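Local coordinates for probable hydrogenase nickel incorporation protein hypB (Methanocaldococcus jannaschii, PDB 2HF9) that binds and slowly hydrolyses GTP as a homodimer, and is thought to use that cycle in inserting nickel into [NiFe] hydrogenases during their maturation, at the interface of chains A and B. Residues are numbered along the deposited sequence; one frame, centred on the assembly and turned at random. Chains: chain A/B, Probable hydrogenase nickel incorporation protein hypB.

Contact 1: the interface of chains A and B. Residues chain A 158-159; chain B 47, 74-75, 79-80.
A:Lys158 reaches from its loop across to B:Asp74, B:Phe79 and B:Asp80. Outward from CB, the chain first meets the ring of B:Phe79, with CG 3.8 Å from CD1. CD runs on beside the B:Asp74 carboxylate, 3.9 Å from its OD2. CE then lies against the CB of B:Phe79 at 3.8 Å, the two side chains sliding past each other in opposite directions. At chi4, -101°, the chain bends and turns the ammonium NZ away from the phenylalanine toward the acids. NZ forms a salt bridge and hydrogen bond with B:Asp74 OD2 at 2.7 Å, arriving on the anti side of that oxygen and 16° out of the carboxylate plane. NZ also makes a longer salt bridge to B:Asp80 OD2 at 3.2 Å, weak as a hydrogen bond. Water 1 gives NZ another partner and passes the contact on to the backbone N of B:Asp80.

B:Asp74 has CG anti to its own backbone N, and its other oxygen, OD1, accepts the N-H of B:Val75 at 2.8 Å from above the carboxylate plane, which should steady the group for the lysine. The A:His159 ring stands across this carboxylate, their planes 62° apart, crossing it at about a right angle with CE1 4.1 Å from B:Asp74 OD1.

B:Asp80 also belongs to the magnesium site. A:Lys158 is a nucleotide-pocket residue, and its place beside B:Asp80 suggests that it serves the pocket of chain B, so the contact probably ties dimer formation to the GTP site.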
loop_
_atom_site.group_PDB
_atom_site.type_symbol
_atom_site.label_atom_id
_atom_site.label_comp_id
_atom_site.label_asym_id
_atom_site.label_seq_id
_atom_site.Cartn_x
_atom_site.Cartn_y
_atom_site.Cartn_z
ATOM N N LYS A 158 -10.157 4.677 6.715
ATOM C CA LYS A 158 -8.806 5.165 7.002
ATOM C C LYS A 158 -8.198 5.988 5.869
ATOM O O LYS A 158 -7.185 6.661 6.068
ATOM C CB LYS A 158 -7.867 3.999 7.316
ATOM C CG LYS A 158 -7.786 3.611 8.777
ATOM C CD LYS A 158 -7.000 2.309 8.922
ATOM C CE LYS A 158 -6.336 2.188 10.279
ATOM N NZ LYS A 158 -4.885 2.527 10.241
ATOM N N HIS A 159 -8.793 5.921 4.677
ATOM C CA HIS A 159 -8.268 6.656 3.523
ATOM C C HIS A 159 -9.381 7.333 2.712
ATOM O O HIS A 159 -9.532 7.054 1.519
ATOM C CB HIS A 159 -7.434 5.731 2.621
ATOM C CG HIS A 159 -6.393 4.942 3.355
ATOM N ND1 HIS A 159 -5.093 5.377 3.496
ATOM C CD2 HIS A 159 -6.459 3.743 3.983
ATOM C CE1 HIS A 159 -4.406 4.485 4.186
ATOM N NE2 HIS A 159 -5.210 3.484 4.495
ATOM N N ILE B 47 -0.233 -1.782 2.942
ATOM C CA ILE B 47 -1.481 -1.412 3.588
ATOM C C ILE B 47 -2.144 -2.690 4.100
ATOM O O ILE B 47 -2.412 -3.606 3.322
ATOM C CB ILE B 47 -2.425 -0.667 2.603
ATOM C CG1 ILE B 47 -1.748 0.588 2.024
ATOM C CG2 ILE B 47 -3.743 -0.328 3.275
ATOM C CD1 ILE B 47 -0.782 0.312 0.824
ATOM N N ASP B 74 -0.725 7.549 10.927
ATOM C CA ASP B 74 -1.615 7.322 9.780
ATOM C C ASP B 74 -2.448 8.575 9.521
ATOM O O ASP B 74 -2.405 9.516 10.314
ATOM C CB ASP B 74 -2.526 6.107 10.009
ATOM C CG ASP B 74 -3.042 5.503 8.701
ATOM O OD1 ASP B 74 -2.599 5.929 7.610
ATOM O OD2 ASP B 74 -3.902 4.606 8.763
ATOM N N VAL B 75 -3.191 8.593 8.413
ATOM C CA VAL B 75 -4.076 9.720 8.091
ATOM C C VAL B 75 -4.979 10.008 9.287
ATOM O O VAL B 75 -5.038 11.141 9.780
ATOM C CB VAL B 75 -4.949 9.461 6.830
ATOM C CG1 VAL B 75 -5.667 10.744 6.416
ATOM C CG2 VAL B 75 -4.105 8.928 5.678
ATOM N N PHE B 79 -7.359 5.254 15.077
ATOM C CA PHE B 79 -7.731 3.843 14.924
ATOM C C PHE B 79 -6.694 2.927 15.577
ATOM O O PHE B 79 -7.025 2.132 16.459
ATOM C CB PHE B 79 -7.917 3.462 13.448
ATOM C CG PHE B 79 -9.158 4.041 12.812
ATOM C CD1 PHE B 79 -9.078 5.169 12.002
ATOM C CD2 PHE B 79 -10.404 3.448 13.010
ATOM C CE1 PHE B 79 -10.223 5.704 11.403
ATOM C CE2 PHE B 79 -11.554 3.979 12.417
ATOM C CZ PHE B 79 -11.460 5.111 11.615
ATOM N N ASP B 80 -5.440 3.067 15.153
ATOM C CA ASP B 80 -4.350 2.229 15.648
ATOM C C ASP B 80 -3.839 2.647 17.023
ATOM O O ASP B 80 -3.440 1.796 17.818
ATOM C CB ASP B 80 -3.203 2.196 14.639
ATOM C CG ASP B 80 -3.575 1.468 13.358
ATOM O OD1 ASP B 80 -4.667 0.860 13.293
ATOM O OD2 ASP B 80 -2.755 1.478 12.420
HETATM O O HOH W 1 -4.731 4.534 12.655
#

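Contact 2: the interface of chains A and B. Residues chain A 47-48, 150-151, 173, 176, 180; chain B 47-48, 150-151, 173, 176, 180.
The backbones of the two chains face each other about the two-fold axis, the 3-10 helix 149-151 of each against residues 47-48 of the other, with A:Glu151 O 3.2 Å from B:Gly48 CA. A:Thr150 and B:Thr150 meet tip to tip, CB to CB at 3.6 Å, their methyls CG2 also packed together. In both, OG1 takes the crowded position between backbone N and carbonyl carbon (chi1 59° in A:Thr150), and from there each hydroxyl reaches shared water 3, at 2.7 Å from A:Thr150 OG1.

A:Lys173, extended beyond CG, crosses the boundary with its ammonium NZ to the carbonyl O of B:Thr150 at 2.7 Å. NZ also bonds O of its own A:Gly48 at 2.7 Å, joining the two subunits through one nitrogen; B:Lys173 does the same in reverse. NZ lies 33° out of the carbonyl plane of B:Thr150.

Toward one end of the patch the leucine methyl CD1 of A:Leu176 touches CG1 of B:Val180 at 3.6 Å, the side chains at about a right angle, and the twin pair repeats this. Toward the other, the CG methylene of A:Glu151 rests 3.3 Å from B:Ile47 O, while water 2 links the A:Ile47 and B:Ile47 carbonyls.

Ile47 and Gly48 lie in the P-loop, so this symmetric seam joins the phosphate-binding loops of both subunits to the homodimer interface.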
loop_
_atom_site.group_PDB
_atom_site.type_symbol
_atom_site.label_atom_id
_atom_site.label_comp_id
_atom_site.label_asym_id
_atom_site.label_seq_id
_atom_site.Cartn_x
_atom_site.Cartn_y
_atom_site.Cartn_z
ATOM N N ILE A 47 -1.335 -2.096 -2.065
ATOM C CA ILE A 47 -0.412 -3.102 -2.593
ATOM C C ILE A 47 -1.111 -4.462 -2.647
ATOM O O ILE A 47 -1.621 -4.948 -1.635
ATOM C CB ILE A 47 0.881 -3.224 -1.746
ATOM C CG1 ILE A 47 1.652 -1.894 -1.704
ATOM C CG2 ILE A 47 1.763 -4.367 -2.266
ATOM C CD1 ILE A 47 2.516 -1.604 -2.931
ATOM N N GLY A 48 -1.149 -5.048 -3.842
ATOM C CA GLY A 48 -1.685 -6.389 -4.045
ATOM C C GLY A 48 -3.190 -6.527 -3.926
ATOM O O GLY A 48 -3.690 -7.629 -3.719
ATOM N N THR A 150 -8.441 -8.324 2.644
ATOM C CA THR A 150 -7.244 -8.762 3.366
ATOM C C THR A 150 -6.392 -7.625 3.940
ATOM O O THR A 150 -5.460 -7.873 4.709
ATOM C CB THR A 150 -6.374 -9.717 2.521
ATOM O OG1 THR A 150 -5.954 -9.066 1.312
ATOM C CG2 THR A 150 -7.151 -10.975 2.182
ATOM N N GLU A 151 -6.720 -6.392 3.562
ATOM C CA GLU A 151 -6.083 -5.198 4.117
ATOM C C GLU A 151 -6.766 -4.766 5.423
ATOM O O GLU A 151 -6.269 -3.898 6.137
ATOM C CB GLU A 151 -6.114 -4.061 3.091
ATOM C CG GLU A 151 -5.275 -4.329 1.834
ATOM C CD GLU A 151 -5.980 -3.935 0.541
ATOM O OE1 GLU A 151 -6.807 -2.995 0.555
ATOM O OE2 GLU A 151 -5.696 -4.569 -0.500
ATOM N N LYS A 173 -11.464 -9.595 -3.179
ATOM C CA LYS A 173 -11.120 -10.728 -2.304
ATOM C C LYS A 173 -12.205 -11.017 -1.265
ATOM O O LYS A 173 -11.895 -11.369 -0.126
ATOM C CB LYS A 173 -9.755 -10.526 -1.619
ATOM C CG LYS A 173 -8.584 -10.312 -2.573
ATOM C CD LYS A 173 -7.260 -10.217 -1.820
ATOM C CE LYS A 173 -6.185 -9.598 -2.694
ATOM N NZ LYS A 173 -5.117 -8.960 -1.854
ATOM N N LEU A 176 -12.155 -14.089 0.933
ATOM C CA LEU A 176 -11.203 -14.198 2.048
ATOM C C LEU A 176 -11.612 -13.411 3.300
ATOM O O LEU A 176 -10.857 -13.359 4.274
ATOM C CB LEU A 176 -9.803 -13.756 1.597
ATOM C CG LEU A 176 -9.224 -14.416 0.345
ATOM C CD1 LEU A 176 -7.910 -13.764 -0.045
ATOM C CD2 LEU A 176 -9.042 -15.908 0.546
ATOM N N VAL A 180 -9.857 -13.218 7.423
ATOM C CA VAL A 180 -9.210 -12.041 8.024
ATOM C C VAL A 180 -10.087 -11.348 9.066
ATOM O O VAL A 180 -9.631 -10.435 9.764
ATOM C CB VAL A 180 -8.789 -10.983 6.956
ATOM C CG1 VAL A 180 -7.587 -11.462 6.173
ATOM C CG2 VAL A 180 -9.949 -10.644 6.024
ATOM N N ILE B 47 -0.233 -1.782 2.942
ATOM C CA ILE B 47 -1.481 -1.412 3.588
ATOM C C ILE B 47 -2.144 -2.690 4.100
ATOM O O ILE B 47 -2.412 -3.606 3.322
ATOM C CB ILE B 47 -2.425 -0.667 2.603
ATOM C CG1 ILE B 47 -1.748 0.588 2.024
ATOM C CG2 ILE B 47 -3.743 -0.328 3.275
ATOM C CD1 ILE B 47 -0.782 0.312 0.824
ATOM N N GLY B 48 -2.371 -2.756 5.410
ATOM C CA GLY B 48 -3.029 -3.907 6.036
ATOM C C GLY B 48 -2.169 -5.152 6.216
ATOM O O GLY B 48 -2.698 -6.222 6.515
ATOM N N THR B 150 -0.999 -12.116 1.172
ATOM C CA THR B 150 -2.193 -11.695 0.425
ATOM C C THR B 150 -1.937 -10.539 -0.549
ATOM O O THR B 150 -2.781 -10.231 -1.387
ATOM C CB THR B 150 -3.396 -11.380 1.351
ATOM O OG1 THR B 150 -3.032 -10.389 2.327
ATOM C CG2 THR B 150 -3.868 -12.647 2.051
ATOM N N GLU B 151 -0.760 -9.925 -0.449
ATOM C CA GLU B 151 -0.329 -8.899 -1.398
ATOM C C GLU B 151 0.222 -9.514 -2.697
ATOM O O GLU B 151 0.479 -8.809 -3.672
ATOM C CB GLU B 151 0.704 -7.984 -0.739
ATOM C CG GLU B 151 0.127 -7.119 0.382
ATOM C CD GLU B 151 1.072 -6.951 1.571
ATOM O OE1 GLU B 151 2.305 -7.000 1.384
ATOM O OE2 GLU B 151 0.572 -6.768 2.704
ATOM N N LYS B 173 0.730 -13.478 7.444
ATOM C CA LYS B 173 -0.470 -14.140 6.916
ATOM C C LYS B 173 -0.162 -15.423 6.144
ATOM O O LYS B 173 -0.817 -15.717 5.143
ATOM C CB LYS B 173 -1.320 -13.180 6.063
ATOM C CG LYS B 173 -1.703 -11.881 6.756
ATOM C CD LYS B 173 -2.590 -11.013 5.871
ATOM C CE LYS B 173 -2.609 -9.572 6.362
ATOM N NZ LYS B 173 -2.941 -8.632 5.250
ATOM N N LEU B 176 -2.976 -17.669 4.946
ATOM C CA LEU B 176 -3.787 -17.330 3.770
ATOM C C LEU B 176 -3.062 -17.531 2.434
ATOM O O LEU B 176 -3.632 -17.259 1.376
ATOM C CB LEU B 176 -4.293 -15.882 3.864
ATOM C CG LEU B 176 -4.971 -15.447 5.162
ATOM C CD1 LEU B 176 -5.272 -13.963 5.130
ATOM C CD2 LEU B 176 -6.235 -16.243 5.405
ATOM N N VAL B 180 -4.568 -17.298 -1.805
ATOM C CA VAL B 180 -4.176 -16.302 -2.811
ATOM C C VAL B 180 -3.206 -16.861 -3.863
ATOM O O VAL B 180 -2.848 -16.168 -4.821
ATOM C CB VAL B 180 -3.565 -15.018 -2.170
ATOM C CG1 VAL B 180 -4.643 -14.152 -1.544
ATOM C CG2 VAL B 180 -2.482 -15.365 -1.153
HETATM O O HOH W 2 -1.574 -3.394 0.675
HETATM O O HOH W 3 -3.579 -7.743 1.505
#

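Contact 1 and contact 2 are parts of one two-fold interface, the centres of their C-alpha atoms about 16 Å apart. B:Ile47 of the P-loop belongs to both, at the margin of contact 1 and facing its twin A:Ile47 in contact 2. Contact 2 already contains both halves of its symmetric pattern, whereas contact 1 has a twin with the chains exchanged. Contact 1 involves strand 68-74 and helix 78-85, contact 2 the 3-10 helices 149-151 and 174-176. Since both reach residues of the nucleotide or magnesium sites, dimer assembly and GTP binding are plausibly coupled.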